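PDB 4XBZ: EvdO1 from Micromonospora carbonacea, which probably acts as a non-haem, metal-dependent oxygenase of the phytanoyl-CoA dioxygenase family, carrying out an oxidative cyclization in orthosomycin biosynthesis. Local coordinates for residues D191-W203 against L241-R254. Sequence-based numbering, arbitrary orientation.
With NI (nickel (II) ion), chain I.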
# COMPACT_ATOMS: atom_id res chain seq x y z
N ASP A 191 11.48 -22.30 18.42
CA ASP A 191 11.20 -22.42 19.85
C ASP A 191 11.45 -21.11 20.61
O ASP A 191 11.30 -21.07 21.83
CB ASP A 191 12.03 -23.57 20.48
CG ASP A 191 13.52 -23.43 20.22
OD1 ASP A 191 13.90 -23.07 19.08
OD2 ASP A 191 14.31 -23.66 21.16
N ASN A 192 11.81 -20.04 19.90
CA ASN A 192 12.00 -18.70 20.49
C ASN A 192 11.87 -17.59 19.44
O ASN A 192 12.87 -17.08 18.94
CB ASN A 192 13.37 -18.61 21.19
CG ASN A 192 13.48 -17.39 22.14
OD1 ASN A 192 12.72 -16.42 22.04
ND2 ASN A 192 14.44 -17.45 23.06
N CYS A 193 10.63 -17.22 19.12
CA CYS A 193 10.35 -16.29 18.02
C CYS A 193 8.98 -15.63 18.18
O CYS A 193 8.24 -15.94 19.12
CB CYS A 193 10.42 -17.00 16.66
SG CYS A 193 9.11 -18.26 16.32
N VAL A 194 8.65 -14.73 17.25
CA VAL A 194 7.34 -14.07 17.22
C VAL A 194 6.32 -14.94 16.51
O VAL A 194 6.63 -15.59 15.51
CB VAL A 194 7.38 -12.70 16.49
CG1 VAL A 194 6.07 -11.97 16.68
CG2 VAL A 194 8.53 -11.86 16.98
N TRP A 195 5.08 -14.93 17.01
CA TRP A 195 3.99 -15.60 16.33
C TRP A 195 2.91 -14.58 15.98
O TRP A 195 2.75 -13.57 16.66
CB TRP A 195 3.39 -16.73 17.20
CG TRP A 195 4.35 -17.85 17.51
CD1 TRP A 195 5.40 -17.81 18.38
CD2 TRP A 195 4.34 -19.18 16.96
NE1 TRP A 195 6.04 -19.02 18.41
CE2 TRP A 195 5.42 -19.88 17.54
CE3 TRP A 195 3.53 -19.84 16.03
CZ2 TRP A 195 5.70 -21.21 17.23
CZ3 TRP A 195 3.81 -21.16 15.72
CH2 TRP A 195 4.89 -21.83 16.33
N CYS A 196 2.18 -14.82 14.92
CA CYS A 196 1.12 -13.88 14.60
C CYS A 196 -0.07 -14.59 13.99
O CYS A 196 0.05 -15.70 13.48
CB CYS A 196 1.63 -12.80 13.67
SG CYS A 196 2.26 -13.44 12.15
N ILE A 197 -1.23 -13.93 14.05
CA ILE A 197 -2.42 -14.47 13.40
C ILE A 197 -2.65 -13.77 12.05
O ILE A 197 -3.10 -12.62 12.00
CB ILE A 197 -3.66 -14.32 14.29
CG1 ILE A 197 -3.43 -15.09 15.60
CG2 ILE A 197 -4.91 -14.84 13.55
CD1 ILE A 197 -4.44 -14.81 16.66
N PRO A 198 -2.31 -14.47 10.96
CA PRO A 198 -2.50 -13.93 9.60
C PRO A 198 -3.91 -13.36 9.41
O PRO A 198 -4.86 -13.93 9.92
CB PRO A 198 -2.27 -15.14 8.69
CG PRO A 198 -1.50 -16.11 9.51
CD PRO A 198 -1.89 -15.88 10.95
N GLU A 199 -4.01 -12.23 8.72
CA GLU A 199 -5.29 -11.61 8.36
C GLU A 199 -6.06 -11.07 9.56
O GLU A 199 -7.17 -10.55 9.39
CB GLU A 199 -6.18 -12.60 7.60
CG GLU A 199 -5.53 -13.24 6.40
CD GLU A 199 -6.48 -14.12 5.60
OE1 GLU A 199 -7.61 -14.38 6.07
OE2 GLU A 199 -6.12 -14.54 4.49
N SER A 200 -5.50 -11.13 10.76
CA SER A 200 -6.17 -10.50 11.89
C SER A 200 -6.09 -8.98 11.78
O SER A 200 -6.77 -8.27 12.52
CB SER A 200 -5.59 -10.98 13.23
OG SER A 200 -4.20 -10.74 13.33
N ASN A 201 -5.25 -8.49 10.87
CA ASN A 201 -5.22 -7.05 10.56
C ASN A 201 -6.55 -6.51 10.01
O ASN A 201 -6.72 -5.30 9.92
CB ASN A 201 -4.10 -6.72 9.57
CG ASN A 201 -4.00 -7.74 8.45
OD1 ASN A 201 -3.89 -8.92 8.72
ND2 ASN A 201 -4.04 -7.29 7.18
N TYR A 202 -7.47 -7.39 9.62
CA TYR A 202 -8.80 -6.91 9.20
C TYR A 202 -9.93 -7.17 10.21
O TYR A 202 -11.09 -6.86 9.94
CB TYR A 202 -9.18 -7.54 7.85
CG TYR A 202 -8.27 -7.14 6.72
CD1 TYR A 202 -8.34 -5.87 6.16
CD2 TYR A 202 -7.35 -8.04 6.19
CE1 TYR A 202 -7.51 -5.50 5.11
CE2 TYR A 202 -6.51 -7.68 5.14
CZ TYR A 202 -6.60 -6.41 4.61
OH TYR A 202 -5.78 -6.04 3.57
N TRP A 203 -9.62 -7.74 11.37
CA TRP A 203 -10.65 -8.05 12.36
C TRP A 203 -11.24 -6.79 12.98
O TRP A 203 -10.51 -5.86 13.34
CB TRP A 203 -10.10 -8.95 13.48
CG TRP A 203 -9.76 -10.35 13.07
CD1 TRP A 203 -9.93 -10.92 11.84
CD2 TRP A 203 -9.18 -11.37 13.90
NE1 TRP A 203 -9.49 -12.22 11.84
CE2 TRP A 203 -9.03 -12.52 13.10
CE3 TRP A 203 -8.77 -11.41 15.24
CZ2 TRP A 203 -8.49 -13.71 13.60
CZ3 TRP A 203 -8.24 -12.58 15.72
CH2 TRP A 203 -8.09 -13.72 14.90
N LEU A 241 -1.75 -3.84 13.02
CA LEU A 241 -3.07 -4.38 13.33
C LEU A 241 -3.07 -5.92 13.38
O LEU A 241 -4.07 -6.55 13.76
CB LEU A 241 -4.11 -3.90 12.30
CG LEU A 241 -4.35 -2.38 12.18
CD1 LEU A 241 -5.43 -2.02 11.15
CD2 LEU A 241 -4.70 -1.83 13.53
N THR A 242 -1.97 -6.53 12.95
CA THR A 242 -1.86 -7.98 13.05
C THR A 242 -1.60 -8.37 14.50
O THR A 242 -0.64 -7.91 15.11
CB THR A 242 -0.74 -8.56 12.18
OG1 THR A 242 -0.91 -8.10 10.83
CG2 THR A 242 -0.77 -10.09 12.22
N LEU A 243 -2.49 -9.20 15.04
CA LEU A 243 -2.34 -9.74 16.39
C LEU A 243 -1.07 -10.58 16.48
O LEU A 243 -0.85 -11.47 15.66
CB LEU A 243 -3.57 -10.58 16.76
CG LEU A 243 -3.72 -10.87 18.26
CD1 LEU A 243 -3.91 -9.57 19.02
CD2 LEU A 243 -4.87 -11.83 18.53
N HIS A 244 -0.22 -10.28 17.46
CA HIS A 244 0.99 -11.07 17.67
C HIS A 244 1.39 -11.20 19.14
O HIS A 244 0.90 -10.49 20.01
CB HIS A 244 2.17 -10.50 16.88
CG HIS A 244 2.45 -9.05 17.14
ND1 HIS A 244 1.59 -8.05 16.75
CD2 HIS A 244 3.49 -8.44 17.74
CE1 HIS A 244 2.09 -6.88 17.10
NE2 HIS A 244 3.25 -7.09 17.70
N GLY A 245 2.32 -12.13 19.39
CA GLY A 245 2.75 -12.45 20.74
C GLY A 245 3.87 -13.47 20.74
O GLY A 245 4.31 -13.94 19.69
N ALA A 246 4.34 -13.82 21.93
CA ALA A 246 5.48 -14.73 22.03
C ALA A 246 5.38 -15.52 23.32
O ALA A 246 4.80 -15.03 24.29
CB ALA A 246 6.79 -13.95 21.96
N PRO A 247 5.92 -16.75 23.33
CA PRO A 247 5.87 -17.59 24.53
C PRO A 247 6.95 -17.17 25.51
O PRO A 247 7.92 -16.54 25.09
CB PRO A 247 6.16 -18.99 23.99
CG PRO A 247 7.19 -18.72 22.91
CD PRO A 247 6.78 -17.37 22.29
N ALA A 248 6.80 -17.52 26.79
CA ALA A 248 7.90 -17.32 27.73
C ALA A 248 9.12 -18.10 27.23
O ALA A 248 8.98 -19.21 26.71
CB ALA A 248 7.49 -17.75 29.12
N VAL A 249 10.32 -17.51 27.33
CA VAL A 249 11.54 -18.13 26.79
C VAL A 249 12.78 -17.87 27.67
O VAL A 249 12.79 -16.93 28.47
CB VAL A 249 11.86 -17.63 25.37
CG1 VAL A 249 10.83 -18.14 24.35
CG2 VAL A 249 11.98 -16.10 25.34
N VAL A 250 13.81 -18.70 27.49
CA VAL A 250 15.09 -18.59 28.23
C VAL A 250 16.31 -18.79 27.32
O VAL A 250 16.22 -19.45 26.30
CB VAL A 250 15.17 -19.64 29.39
CG1 VAL A 250 14.08 -19.41 30.40
CG2 VAL A 250 15.06 -21.05 28.84
N GLY A 251 17.44 -18.20 27.69
CA GLY A 251 18.70 -18.56 27.06
C GLY A 251 19.20 -17.80 25.84
O GLY A 251 20.30 -18.07 25.35
N LYS A 252 18.40 -16.87 25.32
CA LYS A 252 18.80 -16.13 24.13
C LYS A 252 18.48 -14.66 24.29
O LYS A 252 17.40 -14.32 24.77
CB LYS A 252 18.12 -16.67 22.88
CG LYS A 252 18.36 -18.14 22.60
CD LYS A 252 17.60 -18.59 21.35
CE LYS A 252 17.90 -20.05 21.02
NZ LYS A 252 17.95 -20.84 22.29
N GLN A 253 19.39 -13.77 23.88
CA GLN A 253 19.14 -12.35 24.09
C GLN A 253 18.17 -11.77 23.04
O GLN A 253 17.50 -10.76 23.30
CB GLN A 253 20.45 -11.55 24.12
CG GLN A 253 20.30 -10.21 24.85
CD GLN A 253 21.59 -9.40 24.89
OE1 GLN A 253 22.36 -9.37 23.92
NE2 GLN A 253 21.83 -8.73 26.03
N ARG A 254 18.10 -12.40 21.88
CA ARG A 254 17.08 -12.08 20.86
C ARG A 254 16.91 -10.58 20.64
O ARG A 254 15.91 -9.99 21.03
CB ARG A 254 15.74 -12.71 21.26
CG ARG A 254 15.77 -14.23 21.28
CD ARG A 254 14.72 -14.80 20.37
NE ARG A 254 14.19 -13.78 19.49
CZ ARG A 254 12.92 -13.41 19.43
NH1 ARG A 254 12.00 -14.01 20.17
NH2 ARG A 254 12.57 -12.43 18.62
NI NI I . 4.26 -5.64 19.22
O HOH W 1 15.30 -20.71 23.66
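Asn192 extends between Val249 and Arg254, its CG anti to the backbone N (chi1 -165°), which carries the amide into the loop 247-254. Its CB lies equally near Val249 CG1 and Arg254 CD; farther out, CG is wedged between the same two side chains. At the tip, Asn192 OD1 accepts a nearly straight hydrogen bond from Arg254 NH1 (3.1 Å), in the guanidinium plane although the amide stands 86° to it. Asn192 ND2 rests on Val249 CB (3.5 Å) and bonds weakly to a water that also links Val250 O and Lys252 NZ. With an alanine at Arg254, Asn192 OD1 would probably lose its charged donor and the amide one of the walls that holds it.

Beyond this loop the segments pair as antiparallel strands: Trp195 and Gly245 exchange backbone bonds, and a further backbone bond runs from Ile197 N to Leu243 O (3.0 Å). Next to it, Ser200 OG donates to Ile197 O (2.6 Å), within the same turn, and accepts from Leu243 N (2.9 Å). Beside Cys196, His244 binds nickel through NE2 (2.3 Å), while its ND1 donates to Thr242 O (2.8 Å), which helps fix the ring's rotation.

Strands 194-196 and 244-246 are the inner pair of the minor sheet of the double-stranded beta helix, flanked by 226-228 and 157-160. His160 and Asp162 complete the protein's metal ligands, and helix 205-217 packs against Ile197 and Leu243.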